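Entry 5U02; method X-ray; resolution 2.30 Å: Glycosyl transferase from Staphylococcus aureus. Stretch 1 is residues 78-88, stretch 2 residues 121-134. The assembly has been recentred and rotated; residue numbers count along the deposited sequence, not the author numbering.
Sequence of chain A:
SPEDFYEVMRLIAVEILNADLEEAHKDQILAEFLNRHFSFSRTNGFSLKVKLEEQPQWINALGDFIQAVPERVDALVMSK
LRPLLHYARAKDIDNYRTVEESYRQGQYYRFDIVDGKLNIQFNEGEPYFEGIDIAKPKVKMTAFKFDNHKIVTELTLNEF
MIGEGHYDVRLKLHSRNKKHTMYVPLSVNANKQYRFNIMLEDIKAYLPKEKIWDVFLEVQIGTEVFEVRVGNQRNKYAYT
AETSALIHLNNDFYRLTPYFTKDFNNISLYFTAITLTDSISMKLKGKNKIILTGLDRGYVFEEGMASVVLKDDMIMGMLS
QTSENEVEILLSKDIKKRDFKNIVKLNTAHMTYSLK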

# COMPACT_ATOMS: atom_id res chain seq x y z
N MET A 78 -5.97 31.75 16.14
CA MET A 78 -5.73 30.51 15.38
C MET A 78 -4.31 30.48 14.84
O MET A 78 -3.83 31.46 14.27
CB MET A 78 -6.75 30.40 14.24
CG MET A 78 -8.18 30.25 14.71
SD MET A 78 -9.36 30.39 13.36
CE MET A 78 -8.55 29.40 12.10
N SER A 79 -3.65 29.33 15.00
CA SER A 79 -2.20 29.26 14.83
C SER A 79 -1.77 29.67 13.43
O SER A 79 -0.71 30.30 13.26
CB SER A 79 -1.71 27.84 15.15
OG SER A 79 -2.41 26.87 14.40
N LYS A 80 -2.56 29.34 12.41
CA LYS A 80 -2.13 29.60 11.04
C LYS A 80 -2.17 31.08 10.68
O LYS A 80 -1.72 31.44 9.58
CB LYS A 80 -2.98 28.78 10.06
CG LYS A 80 -4.25 29.45 9.56
CD LYS A 80 -5.22 28.42 9.00
CE LYS A 80 -5.93 28.92 7.75
NZ LYS A 80 -5.05 28.79 6.55
N LEU A 81 -2.68 31.94 11.56
CA LEU A 81 -2.72 33.37 11.29
C LEU A 81 -1.50 34.13 11.80
O LEU A 81 -1.26 35.25 11.35
CB LEU A 81 -3.99 33.98 11.90
CG LEU A 81 -5.29 33.52 11.25
CD1 LEU A 81 -6.49 33.88 12.11
CD2 LEU A 81 -5.42 34.11 9.86
N ARG A 82 -0.75 33.54 12.73
CA ARG A 82 0.44 34.20 13.26
C ARG A 82 1.40 34.72 12.19
O ARG A 82 1.88 35.86 12.34
CB ARG A 82 1.18 33.25 14.22
CG ARG A 82 0.38 32.87 15.45
CD ARG A 82 0.89 31.60 16.11
NE ARG A 82 -0.06 31.10 17.11
CZ ARG A 82 0.01 29.91 17.68
NH1 ARG A 82 0.99 29.07 17.37
NH2 ARG A 82 -0.91 29.55 18.58
N PRO A 83 1.71 33.99 11.12
CA PRO A 83 2.55 34.59 10.07
C PRO A 83 1.90 35.78 9.37
O PRO A 83 2.60 36.75 9.05
CB PRO A 83 2.79 33.42 9.10
CG PRO A 83 2.59 32.20 9.92
CD PRO A 83 1.50 32.55 10.89
N LEU A 84 0.59 35.75 9.15
CA LEU A 84 -0.05 36.85 8.43
C LEU A 84 -0.19 38.09 9.30
O LEU A 84 -0.10 39.21 8.79
CB LEU A 84 -1.42 36.40 7.91
CG LEU A 84 -1.35 35.19 6.98
CD1 LEU A 84 -2.59 34.31 7.09
CD2 LEU A 84 -1.13 35.65 5.56
N LEU A 85 -0.40 37.92 10.60
CA LEU A 85 -0.36 39.06 11.51
C LEU A 85 1.02 39.68 11.54
O LEU A 85 1.16 40.91 11.59
CB LEU A 85 -0.78 38.65 12.92
CG LEU A 85 -2.20 38.13 13.16
CD1 LEU A 85 -2.35 37.62 14.59
CD2 LEU A 85 -3.19 39.24 12.87
N HIS A 86 2.07 38.85 11.49
CA HIS A 86 3.43 39.36 11.57
C HIS A 86 3.80 40.14 10.31
O HIS A 86 4.28 41.28 10.40
CB HIS A 86 4.39 38.19 11.80
CG HIS A 86 5.80 38.45 11.39
ND1 HIS A 86 6.24 38.29 10.09
CD2 HIS A 86 6.88 38.85 12.10
CE1 HIS A 86 7.52 38.59 10.02
NE2 HIS A 86 7.94 38.93 11.22
N TYR A 87 3.57 39.56 9.13
CA TYR A 87 3.85 40.28 7.89
C TYR A 87 2.86 41.41 7.64
O TYR A 87 3.13 42.26 6.78
CB TYR A 87 3.84 39.32 6.70
CG TYR A 87 4.91 38.26 6.77
CD1 TYR A 87 6.26 38.60 6.80
CD2 TYR A 87 4.58 36.91 6.80
CE1 TYR A 87 7.24 37.62 6.87
CE2 TYR A 87 5.54 35.94 6.87
CZ TYR A 87 6.87 36.30 6.90
OH TYR A 87 7.83 35.31 6.96
N ALA A 88 1.74 41.45 8.35
CA ALA A 88 0.84 42.60 8.26
C ALA A 88 1.48 43.83 8.91
O ALA A 88 1.61 44.88 8.26
CB ALA A 88 -0.50 42.29 8.91
N GLN A 121 9.39 28.08 7.79
CA GLN A 121 10.08 29.29 7.37
C GLN A 121 9.72 29.53 5.92
O GLN A 121 10.00 28.69 5.06
CB GLN A 121 11.60 29.17 7.55
CG GLN A 121 12.37 30.29 6.84
CD GLN A 121 13.87 30.02 6.69
OE1 GLN A 121 14.28 28.95 6.25
NE2 GLN A 121 14.69 31.01 7.03
N PHE A 122 9.07 30.67 5.64
CA PHE A 122 8.45 30.85 4.34
C PHE A 122 9.43 31.34 3.27
O PHE A 122 9.22 31.07 2.08
CB PHE A 122 7.27 31.83 4.45
CG PHE A 122 6.08 31.25 5.17
CD1 PHE A 122 5.14 30.48 4.50
CD2 PHE A 122 5.92 31.47 6.53
CE1 PHE A 122 4.05 29.95 5.18
CE2 PHE A 122 4.84 30.94 7.20
CZ PHE A 122 3.90 30.18 6.53
N ASN A 123 10.49 32.03 3.67
CA ASN A 123 11.50 32.49 2.73
C ASN A 123 12.86 32.46 3.41
O ASN A 123 12.97 32.38 4.63
CB ASN A 123 11.19 33.89 2.19
CG ASN A 123 10.36 33.86 0.91
OD1 ASN A 123 10.88 33.61 -0.18
ND2 ASN A 123 9.06 34.10 1.05
N GLU A 124 13.91 32.54 2.59
CA GLU A 124 15.27 32.46 3.11
C GLU A 124 15.57 33.64 4.01
O GLU A 124 15.33 34.80 3.64
CB GLU A 124 16.27 32.40 1.95
CG GLU A 124 17.70 32.09 2.37
CD GLU A 124 18.60 31.82 1.18
OE1 GLU A 124 18.58 32.62 0.22
OE2 GLU A 124 19.33 30.80 1.21
N GLY A 125 16.09 33.36 5.21
CA GLY A 125 16.44 34.38 6.17
C GLY A 125 15.32 34.80 7.11
O GLY A 125 15.60 35.48 8.11
N GLU A 126 14.08 34.42 6.82
CA GLU A 126 12.95 34.81 7.65
C GLU A 126 12.82 33.87 8.85
O GLU A 126 13.33 32.75 8.83
CB GLU A 126 11.68 34.78 6.80
CG GLU A 126 10.71 35.93 7.07
CD GLU A 126 11.17 37.25 6.50
OE1 GLU A 126 10.64 38.30 6.93
OE2 GLU A 126 12.05 37.25 5.62
N PRO A 127 12.17 34.32 9.93
CA PRO A 127 12.01 33.46 11.10
C PRO A 127 11.20 32.20 10.81
O PRO A 127 10.57 32.04 9.76
CB PRO A 127 11.28 34.35 12.10
CG PRO A 127 11.67 35.73 11.72
CD PRO A 127 11.80 35.71 10.23
N TYR A 128 11.24 31.28 11.77
CA TYR A 128 10.40 30.10 11.78
C TYR A 128 9.19 30.36 12.67
O TYR A 128 9.35 30.65 13.86
CB TYR A 128 11.17 28.87 12.28
CG TYR A 128 11.94 28.10 11.23
CD1 TYR A 128 13.19 28.52 10.80
CD2 TYR A 128 11.43 26.91 10.71
CE1 TYR A 128 13.90 27.80 9.86
CE2 TYR A 128 12.13 26.19 9.76
CZ TYR A 128 13.37 26.64 9.34
OH TYR A 128 14.08 25.92 8.41
N PHE A 129 8.00 30.25 12.10
CA PHE A 129 6.77 30.24 12.88
C PHE A 129 6.43 28.79 13.22
O PHE A 129 6.35 27.94 12.33
CB PHE A 129 5.62 30.90 12.12
CG PHE A 129 5.89 32.33 11.75
CD1 PHE A 129 6.51 32.65 10.55
CD2 PHE A 129 5.54 33.36 12.61
CE1 PHE A 129 6.77 33.97 10.21
CE2 PHE A 129 5.79 34.68 12.27
CZ PHE A 129 6.41 34.98 11.08
N GLU A 130 6.23 28.51 14.50
CA GLU A 130 6.17 27.15 14.99
C GLU A 130 4.78 26.82 15.53
O GLU A 130 4.09 27.68 16.08
CB GLU A 130 7.24 26.92 16.08
CG GLU A 130 8.55 27.63 15.78
CD GLU A 130 9.77 26.91 16.32
OE1 GLU A 130 10.63 27.58 16.95
OE2 GLU A 130 9.89 25.69 16.12
N GLY A 131 4.39 25.55 15.36
CA GLY A 131 3.15 25.05 15.93
C GLY A 131 1.89 25.39 15.17
O GLY A 131 0.88 25.78 15.78
N ILE A 132 1.91 25.25 13.86
CA ILE A 132 0.78 25.62 13.01
C ILE A 132 -0.10 24.40 12.79
O ILE A 132 0.35 23.39 12.24
CB ILE A 132 1.27 26.20 11.67
CG1 ILE A 132 2.30 27.30 11.93
CG2 ILE A 132 0.10 26.73 10.86
CD1 ILE A 132 2.80 27.98 10.67
N ASP A 133 -1.36 24.49 13.21
CA ASP A 133 -2.31 23.39 13.06
C ASP A 133 -2.52 23.05 11.59
O ASP A 133 -2.31 23.87 10.69
CB ASP A 133 -3.65 23.74 13.72
CG ASP A 133 -3.65 23.50 15.22
OD1 ASP A 133 -2.67 22.95 15.74
OD2 ASP A 133 -4.66 23.86 15.87
N ILE A 134 -2.95 21.81 11.34
CA ILE A 134 -3.23 21.33 10.00
C ILE A 134 -4.74 21.20 9.85
O ILE A 134 -5.37 20.36 10.51
CB ILE A 134 -2.53 20.00 9.70
CG1 ILE A 134 -1.05 20.08 10.05
CG2 ILE A 134 -2.71 19.63 8.24
CD1 ILE A 134 -0.21 18.99 9.41
O HOH W 1 8.84 32.49 7.29

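The contact is built around the ring of Phe129, a residue of which the other stretch covers 88 Å², more than of any other residue in the contact, and which meets Pro83 on one face. Pro83 CA lies 4.0 Å from the centroid of the Phe129 ring and only 12° off its normal, a CH-pi arrangement that sets the polarised C-H of the proline against the aromatic electrons, while Pro83 CG packs 3.8 Å from Phe129 CG. The same proline reaches Phe122, with Pro83 CB 3.7 Å from Phe122 CE2, and so joins the strand to the loop that precedes it.

The edge of Phe129 is used as well. It points at the face of His86, with ring centroids 5.0 Å apart and planes at 70°, and, in a more offset fashion, at the face of Tyr87, at 5.8 Å and 66°. His86 and Tyr87 follow Pro83 on a helix that runs roughly antiparallel to the strand around Phe129 (147°), with the axes 10.0 Å apart at their closest, a spacing that these side chains fill. Toward the start of stretch 1 the backbones draw closer: the CA atoms of Ser79 and Ile132 are 5.0 Å apart, and Ile132 CG2 lies 3.6 Å from Lys80 CA. Tyr87 OH also sits tightly against the aliphatic part of Glu126, 2.9 Å from Glu126 CG.

Polar contacts lie around this centre. Tyr87 OH is hydrogen-bonded to a water, 3.0 Å from OH to the water oxygen; that water accepts from Phe122 N at 2.5 Å and donates to Pro127 O at 3.0 Å, tying the tyrosine to the loop backbone. At the other end, Asp133 N donates to Ser79 OG at 2.9 Å and a nearly linear 175°, the one direct hydrogen bond between the stretches. Arg82 NH1 stays 3.6 Å from Glu130 O, near but not hydrogen-bonded.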